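Local atomic coordinates of RagA protein (PDB entry 6SLN), a protein that probably imports oligopeptides across the outer membrane of Porphyromonas gingivalis as a TonB-dependent transporter working with the lipoprotein RagB. Residues Ser224-Ile230 against Phe306-Ser312; Ser628-Met634 against Asn684-Gly690; Phe248-Phe254 against Met886-Lys890; His649-Thr654 against Leu665-Gly671. Residue numbers count along the deposited sequence, not the author numbering.

Contact 1 of 4, residues Ser224-Ile230 against Phe306-Ser312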
# COMPACT_ATOMS: atom_id res chain seq x y z
N SER A 224 -34.38 -16.17 2.69
CA SER A 224 -34.14 -17.57 2.98
C SER A 224 -33.06 -17.69 4.04
O SER A 224 -32.14 -16.87 4.09
CB SER A 224 -33.75 -18.33 1.71
OG SER A 224 -32.38 -18.11 1.38
N TYR A 225 -33.19 -18.70 4.88
CA TYR A 225 -32.20 -19.01 5.89
C TYR A 225 -31.96 -20.50 5.86
O TYR A 225 -32.89 -21.28 5.65
CB TYR A 225 -32.64 -18.58 7.32
CG TYR A 225 -31.61 -18.89 8.39
CD1 TYR A 225 -31.63 -20.11 9.04
CD2 TYR A 225 -30.62 -17.98 8.74
CE1 TYR A 225 -30.70 -20.42 10.01
CE2 TYR A 225 -29.68 -18.28 9.72
CZ TYR A 225 -29.73 -19.51 10.35
OH TYR A 225 -28.81 -19.85 11.33
N GLY A 226 -30.71 -20.89 6.09
CA GLY A 226 -30.39 -22.30 6.10
C GLY A 226 -29.04 -22.53 6.72
O GLY A 226 -28.33 -21.59 7.08
N ILE A 227 -28.67 -23.82 6.81
CA ILE A 227 -27.42 -24.23 7.43
C ILE A 227 -26.64 -25.11 6.46
O ILE A 227 -27.20 -25.72 5.55
CB ILE A 227 -27.64 -24.98 8.75
CG1 ILE A 227 -28.67 -26.08 8.56
CG2 ILE A 227 -28.11 -24.04 9.81
CD1 ILE A 227 -28.44 -27.25 9.43
N SER A 228 -25.33 -25.17 6.69
CA SER A 228 -24.41 -25.99 5.91
C SER A 228 -23.72 -27.01 6.81
O SER A 228 -23.17 -26.64 7.86
CB SER A 228 -23.36 -25.11 5.21
OG SER A 228 -23.94 -24.34 4.17
N GLN A 229 -23.74 -28.28 6.41
CA GLN A 229 -23.04 -29.33 7.12
C GLN A 229 -22.10 -30.09 6.19
O GLN A 229 -22.27 -30.09 4.97
CB GLN A 229 -24.01 -30.31 7.75
CG GLN A 229 -25.21 -29.66 8.36
CD GLN A 229 -26.20 -30.69 8.83
OE1 GLN A 229 -26.11 -31.86 8.48
NE2 GLN A 229 -27.15 -30.26 9.65
N ILE A 230 -21.10 -30.75 6.79
CA ILE A 230 -20.19 -31.61 6.03
C ILE A 230 -20.97 -32.84 5.55
O ILE A 230 -21.71 -33.45 6.31
CB ILE A 230 -18.96 -31.97 6.90
CG1 ILE A 230 -17.86 -32.64 6.09
CG2 ILE A 230 -19.33 -32.89 8.01
CD1 ILE A 230 -16.71 -33.11 6.98
N PHE A 306 -14.85 -28.77 12.39
CA PHE A 306 -15.95 -28.44 11.49
C PHE A 306 -17.20 -28.19 12.30
O PHE A 306 -17.42 -28.80 13.36
CB PHE A 306 -16.22 -29.56 10.44
CG PHE A 306 -15.14 -29.70 9.41
CD1 PHE A 306 -13.98 -30.39 9.69
CD2 PHE A 306 -15.29 -29.11 8.16
CE1 PHE A 306 -12.99 -30.52 8.74
CE2 PHE A 306 -14.32 -29.24 7.21
CZ PHE A 306 -13.16 -29.94 7.49
N LYS A 307 -18.03 -27.29 11.80
CA LYS A 307 -19.20 -26.79 12.50
C LYS A 307 -20.34 -26.73 11.51
O LYS A 307 -20.13 -26.80 10.30
CB LYS A 307 -18.93 -25.39 13.09
CG LYS A 307 -18.41 -24.39 12.03
CD LYS A 307 -18.32 -22.93 12.49
CE LYS A 307 -18.98 -21.97 11.48
NZ LYS A 307 -19.49 -20.69 12.08
N THR A 308 -21.55 -26.62 12.02
CA THR A 308 -22.66 -26.22 11.17
C THR A 308 -22.58 -24.72 10.98
O THR A 308 -22.30 -23.97 11.93
CB THR A 308 -23.99 -26.62 11.80
OG1 THR A 308 -24.00 -28.02 12.06
CG2 THR A 308 -25.13 -26.30 10.87
N ALA A 309 -22.77 -24.27 9.74
CA ALA A 309 -22.64 -22.85 9.46
C ALA A 309 -23.92 -22.33 8.82
O ALA A 309 -24.57 -23.05 8.06
CB ALA A 309 -21.45 -22.58 8.54
N PRO A 310 -24.31 -21.10 9.12
CA PRO A 310 -25.55 -20.56 8.54
C PRO A 310 -25.31 -19.87 7.20
O PRO A 310 -24.24 -19.34 6.91
CB PRO A 310 -26.01 -19.57 9.61
CG PRO A 310 -24.72 -19.10 10.24
CD PRO A 310 -23.72 -20.21 10.13
N THR A 311 -26.35 -19.90 6.37
CA THR A 311 -26.37 -19.21 5.08
C THR A 311 -27.70 -18.48 4.96
O THR A 311 -28.76 -19.10 5.07
CB THR A 311 -26.19 -20.19 3.91
OG1 THR A 311 -24.90 -20.82 3.99
CG2 THR A 311 -26.33 -19.45 2.57
N SER A 312 -27.64 -17.17 4.72
CA SER A 312 -28.83 -16.32 4.73
C SER A 312 -28.79 -15.35 3.56
O SER A 312 -27.72 -14.85 3.20
CB SER A 312 -28.90 -15.53 6.04
OG SER A 312 -27.65 -14.88 6.27
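Side chains alternate between two faces of this antiparallel strand pair: Tyr225, Ile227, Pro310 and Ser312 on one, Ser228, Ala309 and Thr311 on the other. Tyr225, with chi1 in t, swings its ring past its bridge partner Ser312 (CD2 to Ser312 CB, 4.0 Å) to reach Pro310, where OH lies 3.3 Å from Pro310 CB. Pro310 occupies a non-hydrogen-bonded position opposite Ile227, so its missing N-H costs this pairing nothing. Ile227 CB lies 3.5 Å from Thr308 CG2. At the end of strand 218-230, Ile230 (chi1 and chi2 both t) lays CD1 over one face of the Phe306 ring, 4.4 Å from Phe306 CD2. Four backbone bonds set the register: Gly226 N to Thr311 O (2.8 Å), Thr311 N to Gly226 O (2.7 Å), Ser228 N to Ala309 O (2.6 Å) and Ala309 N to Ser228 O (3.1 Å). Strand 218-230 also pairs with strand 986-996, through Ile227 and Tyr989 among others, so the sheet's first and last strands meet, closing the transmembrane beta-barrel of a TonB-dependent transporter.

Contact 2 of 4, residues Ser628-Met634 against Asn684-Gly690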
# COMPACT_ATOMS: atom_id res chain seq x y z
N SER A 628 -43.78 -33.82 -34.24
CA SER A 628 -44.16 -32.42 -34.30
C SER A 628 -43.02 -31.47 -34.64
O SER A 628 -43.29 -30.30 -34.93
CB SER A 628 -44.80 -31.98 -32.98
OG SER A 628 -43.82 -31.94 -31.94
N ASP A 629 -41.77 -31.93 -34.60
CA ASP A 629 -40.68 -31.15 -35.18
C ASP A 629 -39.46 -32.05 -35.33
O ASP A 629 -39.20 -32.90 -34.48
CB ASP A 629 -40.32 -29.92 -34.34
CG ASP A 629 -39.63 -28.83 -35.17
OD1 ASP A 629 -39.44 -29.06 -36.39
OD2 ASP A 629 -39.28 -27.77 -34.61
N LEU A 630 -38.74 -31.86 -36.44
CA LEU A 630 -37.47 -32.52 -36.67
C LEU A 630 -36.55 -31.52 -37.36
O LEU A 630 -36.96 -30.87 -38.33
CB LEU A 630 -37.64 -33.78 -37.53
CG LEU A 630 -36.68 -34.93 -37.20
CD1 LEU A 630 -37.19 -36.20 -37.80
CD2 LEU A 630 -35.28 -34.63 -37.70
N ARG A 631 -35.33 -31.39 -36.84
CA ARG A 631 -34.33 -30.53 -37.46
C ARG A 631 -32.98 -31.25 -37.48
O ARG A 631 -32.64 -32.01 -36.57
CB ARG A 631 -34.20 -29.18 -36.74
CG ARG A 631 -35.43 -28.30 -36.86
CD ARG A 631 -35.20 -26.95 -36.20
NE ARG A 631 -34.73 -27.08 -34.82
CZ ARG A 631 -35.52 -27.10 -33.75
NH1 ARG A 631 -36.84 -27.00 -33.91
NH2 ARG A 631 -35.00 -27.22 -32.54
N LEU A 632 -32.24 -30.99 -38.55
CA LEU A 632 -30.91 -31.54 -38.77
C LEU A 632 -29.95 -30.35 -38.90
O LEU A 632 -30.27 -29.37 -39.58
CB LEU A 632 -30.91 -32.43 -40.02
CG LEU A 632 -29.73 -33.24 -40.57
CD1 LEU A 632 -28.69 -32.33 -41.18
CD2 LEU A 632 -29.11 -34.09 -39.49
N LYS A 633 -28.81 -30.43 -38.23
CA LYS A 633 -27.90 -29.29 -38.19
C LYS A 633 -26.47 -29.79 -38.14
O LYS A 633 -26.16 -30.72 -37.39
CB LYS A 633 -28.19 -28.39 -36.97
CG LYS A 633 -28.66 -29.13 -35.72
CD LYS A 633 -29.44 -28.23 -34.76
CE LYS A 633 -28.51 -27.34 -33.94
NZ LYS A 633 -27.77 -28.06 -32.85
N MET A 634 -25.60 -29.17 -38.93
CA MET A 634 -24.18 -29.43 -38.79
C MET A 634 -23.38 -28.14 -38.95
O MET A 634 -23.77 -27.22 -39.67
CB MET A 634 -23.67 -30.47 -39.77
CG MET A 634 -23.81 -30.09 -41.21
SD MET A 634 -23.79 -31.59 -42.18
CE MET A 634 -25.39 -32.27 -41.80
N ASN A 684 -19.45 -30.49 -35.95
CA ASN A 684 -20.57 -30.83 -35.10
C ASN A 684 -21.75 -31.19 -35.97
O ASN A 684 -22.10 -30.43 -36.87
CB ASN A 684 -20.95 -29.68 -34.16
CG ASN A 684 -21.92 -30.11 -33.09
OD1 ASN A 684 -21.53 -30.42 -31.97
ND2 ASN A 684 -23.20 -30.18 -33.46
N PHE A 685 -22.38 -32.33 -35.68
CA PHE A 685 -23.51 -32.83 -36.44
C PHE A 685 -24.64 -33.16 -35.47
O PHE A 685 -24.47 -34.02 -34.60
CB PHE A 685 -23.13 -34.07 -37.25
CG PHE A 685 -24.29 -34.78 -37.83
CD1 PHE A 685 -24.94 -35.79 -37.13
CD2 PHE A 685 -24.77 -34.43 -39.08
CE1 PHE A 685 -26.03 -36.44 -37.67
CE2 PHE A 685 -25.85 -35.07 -39.63
CZ PHE A 685 -26.49 -36.08 -38.92
N GLY A 686 -25.79 -32.51 -35.63
CA GLY A 686 -26.83 -32.57 -34.63
C GLY A 686 -28.20 -32.93 -35.19
O GLY A 686 -28.46 -32.84 -36.39
N LEU A 687 -29.08 -33.32 -34.27
CA LEU A 687 -30.44 -33.69 -34.64
C LEU A 687 -31.37 -33.30 -33.49
O LEU A 687 -31.31 -33.91 -32.43
CB LEU A 687 -30.54 -35.18 -34.92
CG LEU A 687 -31.71 -35.56 -35.81
CD1 LEU A 687 -31.47 -35.08 -37.23
CD2 LEU A 687 -31.98 -37.06 -35.77
N ALA A 688 -32.20 -32.28 -33.72
CA ALA A 688 -33.28 -31.95 -32.80
C ALA A 688 -34.55 -32.66 -33.24
O ALA A 688 -34.69 -33.06 -34.40
CB ALA A 688 -33.51 -30.43 -32.75
N ALA A 689 -35.49 -32.82 -32.31
CA ALA A 689 -36.79 -33.40 -32.62
C ALA A 689 -37.73 -33.21 -31.43
O ALA A 689 -37.31 -32.93 -30.31
CB ALA A 689 -36.68 -34.88 -33.00
N GLY A 690 -39.03 -33.37 -31.71
CA GLY A 690 -40.07 -33.35 -30.70
C GLY A 690 -41.29 -34.09 -31.19
O GLY A 690 -41.57 -34.13 -32.40
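Ala688, Gly690 and Lys633 lose the most area here, 71, 62 and 59 Å², and each belongs to a hydrogen-bonded pair of the almost exactly antiparallel strands, whose axes run at 178°. Ala688 exchanges two bonds with Arg631 (Arg631 N to Ala688 O, 3.0 Å; Ala688 N to Arg631 O, 2.9 Å), and its small CB leaves room for the guanidinium, 3.5 Å from Arg631 NH2. That group turns back along its own strand to form a salt bridge from Arg631 NH1 to Asp629 OD2, 2.7 Å. Gly690 is the single partner of two residues: its O accepts from Ser628 N (2.9 Å) and Asp629 N (3.1 Å), the signature of a classic beta bulge. Lys633 N donates to Gly686 O at 3.1 Å and its O accepts from Gly686 N at 2.5 Å; a side chain on Gly686 would crowd Lys633 CG. The reverse face is apolar, with Leu632 CD2 3.3 Å from Phe685 CZ and Met634 CE at that ring's edge, 3.5 Å from Phe685 CD2, consistent with a barrel wall facing lipid. Helix 616-621 packs Tyr617 on Leu630 and Ile616 on Leu632. Strand 604-614 flanks the pair beside 627-641, and strand 696-715 beside 678-691; from strand 696-715, Glu699 forms a salt bridge with Lys633 and Asp701 accepts from Asn684 ND2.

Contact 3 of 4, residues Phe248-Phe254 against Met886-Lys890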
# COMPACT_ATOMS: atom_id res chain seq x y z
N PHE A 248 -1.41 -49.84 19.30
CA PHE A 248 -0.74 -50.05 18.02
C PHE A 248 0.67 -49.48 18.04
O PHE A 248 1.64 -50.19 17.77
CB PHE A 248 -1.60 -49.43 16.92
CG PHE A 248 -0.99 -49.46 15.56
CD1 PHE A 248 -0.74 -50.66 14.92
CD2 PHE A 248 -0.73 -48.28 14.89
CE1 PHE A 248 -0.20 -50.67 13.65
CE2 PHE A 248 -0.19 -48.29 13.62
CZ PHE A 248 0.08 -49.49 13.00
N GLN A 249 0.81 -48.22 18.43
CA GLN A 249 2.12 -47.58 18.44
C GLN A 249 3.07 -48.27 19.41
O GLN A 249 4.27 -48.41 19.12
CB GLN A 249 1.99 -46.11 18.81
CG GLN A 249 1.10 -45.29 17.87
CD GLN A 249 0.79 -43.93 18.44
OE1 GLN A 249 0.29 -43.82 19.58
NE2 GLN A 249 1.10 -42.88 17.69
N VAL A 250 2.58 -48.70 20.57
CA VAL A 250 3.48 -49.32 21.53
C VAL A 250 3.95 -50.67 21.02
O VAL A 250 5.11 -51.04 21.19
CB VAL A 250 2.80 -49.46 22.91
CG1 VAL A 250 3.78 -50.07 23.91
CG2 VAL A 250 2.36 -48.12 23.41
N LYS A 251 3.06 -51.41 20.37
CA LYS A 251 3.45 -52.71 19.82
C LYS A 251 4.34 -52.56 18.59
O LYS A 251 5.20 -53.40 18.34
CB LYS A 251 2.21 -53.53 19.48
CG LYS A 251 1.62 -54.24 20.64
CD LYS A 251 0.29 -54.88 20.27
CE LYS A 251 -0.38 -55.48 21.49
NZ LYS A 251 -1.67 -56.11 21.11
N ALA A 252 4.16 -51.48 17.83
CA ALA A 252 4.98 -51.20 16.67
C ALA A 252 6.38 -50.71 17.03
O ALA A 252 7.23 -50.66 16.14
CB ALA A 252 4.27 -50.19 15.77
N GLY A 253 6.64 -50.34 18.28
CA GLY A 253 7.96 -49.85 18.67
C GLY A 253 8.14 -48.35 18.53
O GLY A 253 9.24 -47.84 18.80
N PHE A 254 7.08 -47.64 18.15
CA PHE A 254 7.14 -46.20 17.95
C PHE A 254 7.71 -45.48 19.15
O PHE A 254 8.49 -44.53 19.00
CB PHE A 254 5.75 -45.67 17.65
CG PHE A 254 5.75 -44.28 17.17
CD1 PHE A 254 6.53 -43.92 16.08
CD2 PHE A 254 4.99 -43.31 17.81
CE1 PHE A 254 6.54 -42.63 15.62
CE2 PHE A 254 5.00 -41.99 17.35
CZ PHE A 254 5.78 -41.65 16.26
N MET A 886 3.96 -42.68 12.15
CA MET A 886 3.35 -43.56 13.13
C MET A 886 2.81 -42.80 14.33
O MET A 886 2.28 -43.43 15.26
CB MET A 886 4.36 -44.62 13.54
CG MET A 886 4.79 -45.52 12.38
SD MET A 886 3.47 -46.61 11.83
CE MET A 886 3.25 -47.65 13.28
N GLN A 887 2.91 -41.47 14.34
CA GLN A 887 2.26 -40.64 15.34
C GLN A 887 0.84 -40.25 14.93
O GLN A 887 0.13 -39.64 15.73
CB GLN A 887 3.07 -39.37 15.60
CG GLN A 887 2.97 -38.35 14.47
CD GLN A 887 4.17 -38.40 13.55
OE1 GLN A 887 4.60 -39.47 13.10
NE2 GLN A 887 4.73 -37.22 13.27
N LEU A 888 0.42 -40.60 13.73
CA LEU A 888 -0.90 -40.24 13.26
C LEU A 888 -1.88 -41.38 13.50
O LEU A 888 -1.52 -42.56 13.39
CB LEU A 888 -0.90 -39.89 11.77
CG LEU A 888 0.19 -38.94 11.33
CD1 LEU A 888 0.09 -38.72 9.83
CD2 LEU A 888 0.04 -37.65 12.09
N ASN A 889 -3.12 -41.01 13.79
CA ASN A 889 -4.18 -42.00 13.88
C ASN A 889 -4.32 -42.69 12.53
O ASN A 889 -4.18 -42.06 11.48
CB ASN A 889 -5.50 -41.34 14.28
CG ASN A 889 -6.54 -42.35 14.73
OD1 ASN A 889 -6.23 -43.32 15.43
ND2 ASN A 889 -7.80 -42.12 14.33
N LYS A 890 -4.56 -44.00 12.57
CA LYS A 890 -4.56 -44.87 11.40
C LYS A 890 -5.87 -45.63 11.30
O LYS A 890 -6.64 -45.73 12.25
CB LYS A 890 -3.38 -45.85 11.45
CG LYS A 890 -2.03 -45.20 11.54
CD LYS A 890 -1.57 -44.70 10.17
CE LYS A 890 -0.38 -43.75 10.28
NZ LYS A 890 0.81 -44.31 11.00
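Helix 242-252 ends within 248-254 in a Schellman motif. Phe254 N reaches back to Gln249 O (3.1 Å), Gly253 N makes a weak bond to Val250 O (3.4 Å), and Gly253 has phi of 90°, where a side chain would jam against the preceding carbonyl. Residues 886-890 form neither helix nor strand; they turn at Met886 and Gln887, then run extended. The closest CA pair, Phe254 and Met886, is 6.7 Å apart, so the contact is carried largely by side chains. Met886, with 116 Å² covered and all three chi angles in m, folds into the gap between the two phenylalanines. Its CB sits over the Phe254 ring in a CH-pi contact, 3.8 Å from the centroid and 30° off the normal. Its CE lies 3.5 Å from Phe248 CE2 and 3.7 Å from Ala252 CB, and its SD makes an oblique Met-aromatic contact, 5.4 Å from the Phe248 centroid. One nearly linear bond (173°) joins the backbone of the loop to the helix: Gln249 NE2 to Met886 O, 2.8 Å, while Gln249 OE1 accepts from Tyr400 OH. The Phe254 end also touches RagB, which bonds to Phe254 O. Leu888, its CA-to-CB bond pointing away from 248-254, packs on helix 390-396 through Phe392 and Thr396, and Asn889 ND2 bonds to Leu395 O of that helix and to Met240 O, just ahead of helix 242-252.

Contact 4 of 4, residues His649-Thr654 against Leu665-Gly671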
# COMPACT_ATOMS: atom_id res chain seq x y z
N HIS A 649 5.96 -14.74 -23.97
CA HIS A 649 6.85 -14.83 -25.11
C HIS A 649 8.15 -14.06 -24.94
O HIS A 649 9.15 -14.41 -25.58
CB HIS A 649 6.15 -14.35 -26.39
CG HIS A 649 5.52 -13.00 -26.26
ND1 HIS A 649 6.19 -11.84 -26.59
CD2 HIS A 649 4.29 -12.62 -25.84
CE1 HIS A 649 5.40 -10.81 -26.38
NE2 HIS A 649 4.24 -11.25 -25.92
N GLN A 650 8.16 -13.03 -24.10
CA GLN A 650 9.35 -12.21 -23.93
C GLN A 650 10.45 -12.98 -23.21
O GLN A 650 10.18 -13.80 -22.32
CB GLN A 650 8.96 -10.94 -23.16
CG GLN A 650 7.85 -10.13 -23.84
CD GLN A 650 6.45 -10.38 -23.26
OE1 GLN A 650 6.09 -11.50 -22.90
NE2 GLN A 650 5.65 -9.32 -23.19
N ALA A 651 11.70 -12.73 -23.59
CA ALA A 651 12.86 -13.27 -22.89
C ALA A 651 13.36 -12.21 -21.91
O ALA A 651 13.81 -11.15 -22.32
CB ALA A 651 13.97 -13.66 -23.85
N LEU A 652 13.29 -12.51 -20.61
CA LEU A 652 13.29 -11.45 -19.61
C LEU A 652 14.40 -11.58 -18.59
O LEU A 652 14.91 -12.66 -18.31
CB LEU A 652 11.97 -11.41 -18.88
CG LEU A 652 10.89 -11.01 -19.87
CD1 LEU A 652 9.51 -11.30 -19.27
CD2 LEU A 652 11.12 -9.55 -20.23
N VAL A 653 14.76 -10.42 -18.03
CA VAL A 653 15.60 -10.35 -16.84
C VAL A 653 14.80 -9.60 -15.78
O VAL A 653 13.83 -8.90 -16.07
CB VAL A 653 16.95 -9.66 -17.10
CG1 VAL A 653 17.68 -10.37 -18.26
CG2 VAL A 653 16.76 -8.18 -17.39
N THR A 654 15.21 -9.79 -14.54
CA THR A 654 14.48 -9.19 -13.43
C THR A 654 15.46 -8.88 -12.32
O THR A 654 16.63 -9.29 -12.34
CB THR A 654 13.34 -10.10 -12.94
OG1 THR A 654 12.32 -9.31 -12.32
CG2 THR A 654 13.84 -11.17 -11.96
N LEU A 665 20.91 -8.39 -11.51
CA LEU A 665 20.01 -8.90 -12.54
C LEU A 665 20.16 -10.41 -12.69
O LEU A 665 21.27 -10.95 -12.63
CB LEU A 665 20.29 -8.22 -13.88
CG LEU A 665 19.94 -6.74 -13.87
CD1 LEU A 665 20.41 -6.10 -15.17
CD2 LEU A 665 18.46 -6.63 -13.69
N SER A 666 19.03 -11.09 -12.90
CA SER A 666 19.03 -12.52 -13.21
C SER A 666 18.06 -12.78 -14.34
O SER A 666 17.05 -12.09 -14.50
CB SER A 666 18.64 -13.39 -12.01
OG SER A 666 19.65 -13.34 -11.02
N ILE A 667 18.39 -13.77 -15.16
CA ILE A 667 17.51 -14.15 -16.25
C ILE A 667 16.23 -14.69 -15.65
O ILE A 667 16.27 -15.62 -14.84
CB ILE A 667 18.19 -15.19 -17.14
CG1 ILE A 667 19.12 -14.51 -18.12
CG2 ILE A 667 17.13 -16.04 -17.86
CD1 ILE A 667 20.40 -15.26 -18.37
N SER A 668 15.10 -14.12 -16.02
CA SER A 668 13.88 -14.66 -15.43
C SER A 668 13.14 -15.61 -16.35
O SER A 668 12.69 -16.65 -15.89
CB SER A 668 12.95 -13.53 -14.96
OG SER A 668 11.99 -13.16 -15.92
N THR A 669 13.00 -15.34 -17.64
CA THR A 669 12.27 -16.29 -18.45
C THR A 669 13.12 -16.76 -19.61
O THR A 669 14.02 -16.05 -20.07
CB THR A 669 10.95 -15.73 -18.98
OG1 THR A 669 11.22 -14.69 -19.93
CG2 THR A 669 10.11 -15.20 -17.81
N ALA A 670 12.80 -17.96 -20.08
CA ALA A 670 13.44 -18.51 -21.26
C ALA A 670 12.97 -17.78 -22.52
O ALA A 670 13.80 -17.35 -23.36
CB ALA A 670 13.15 -20.01 -21.36
N GLY A 671 11.65 -17.62 -22.67
CA GLY A 671 11.08 -16.94 -23.82
C GLY A 671 10.73 -17.88 -24.97
O GLY A 671 11.15 -19.03 -25.03
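Thr654 and Ser666 satisfy each other's backbones: Thr654 N donates to Ser666 O (2.9 Å), and Ser666 N to Thr654 O (3.1 Å). Two residues back, Leu652 O accepts twice, strongly from Ser668 N (2.7 Å) and weakly from Thr669 N (3.4 Å), so the register slips. A side chain then takes over: Thr669 OG1 gives its proton to Gln650 O at 2.8 Å and accepts weakly from Leu652 N at 3.1 Å. Gly671, with phi of 92°, brings its CA 4.2 Å from Ala651 CA, where a CB would clash with Ala651 CB; its N is bonded to Gln725 OE1. Ser666 OG pairs with Asn656 ND2 in the connection between the strands. RagB meets other groups: Thr654 OG1 by its backbone, Gln650 NE2 by an acidic side chain, Ile667 O by a polar one. Leu652, Val653 and Thr654 also pair antiparallel with a RagB strand. This is a two-stranded beta hairpin whose sheet is continued by intermolecular beta augmentation across the RagA-RagB interface.

How the contacts relate
Contacts 1 and 2 belong to one curled sheet, the barrel wall, with centres about 44 Å apart; both rest on antiparallel backbone bonding, with a bulge at one end of contact 2, and touch no other protein chain. The centre of contact 1 lies nearer the chain centre (about 20 Å, against about 32 Å for contact 2). Contacts 3 and 4 lie outside that sheet, their centres about 38 and 32 Å from the chain centre, and both meet RagB, yet differ in chemistry: side-chain packing round a methionine in contact 3, a short hairpin finished by threonine hydroxyl bonds in contact 4. Along the chain, 649-654 and 665-671 are nested between the two strands of contact 2, whereas 248-254 and 886-890 span both. All four are only partly buried.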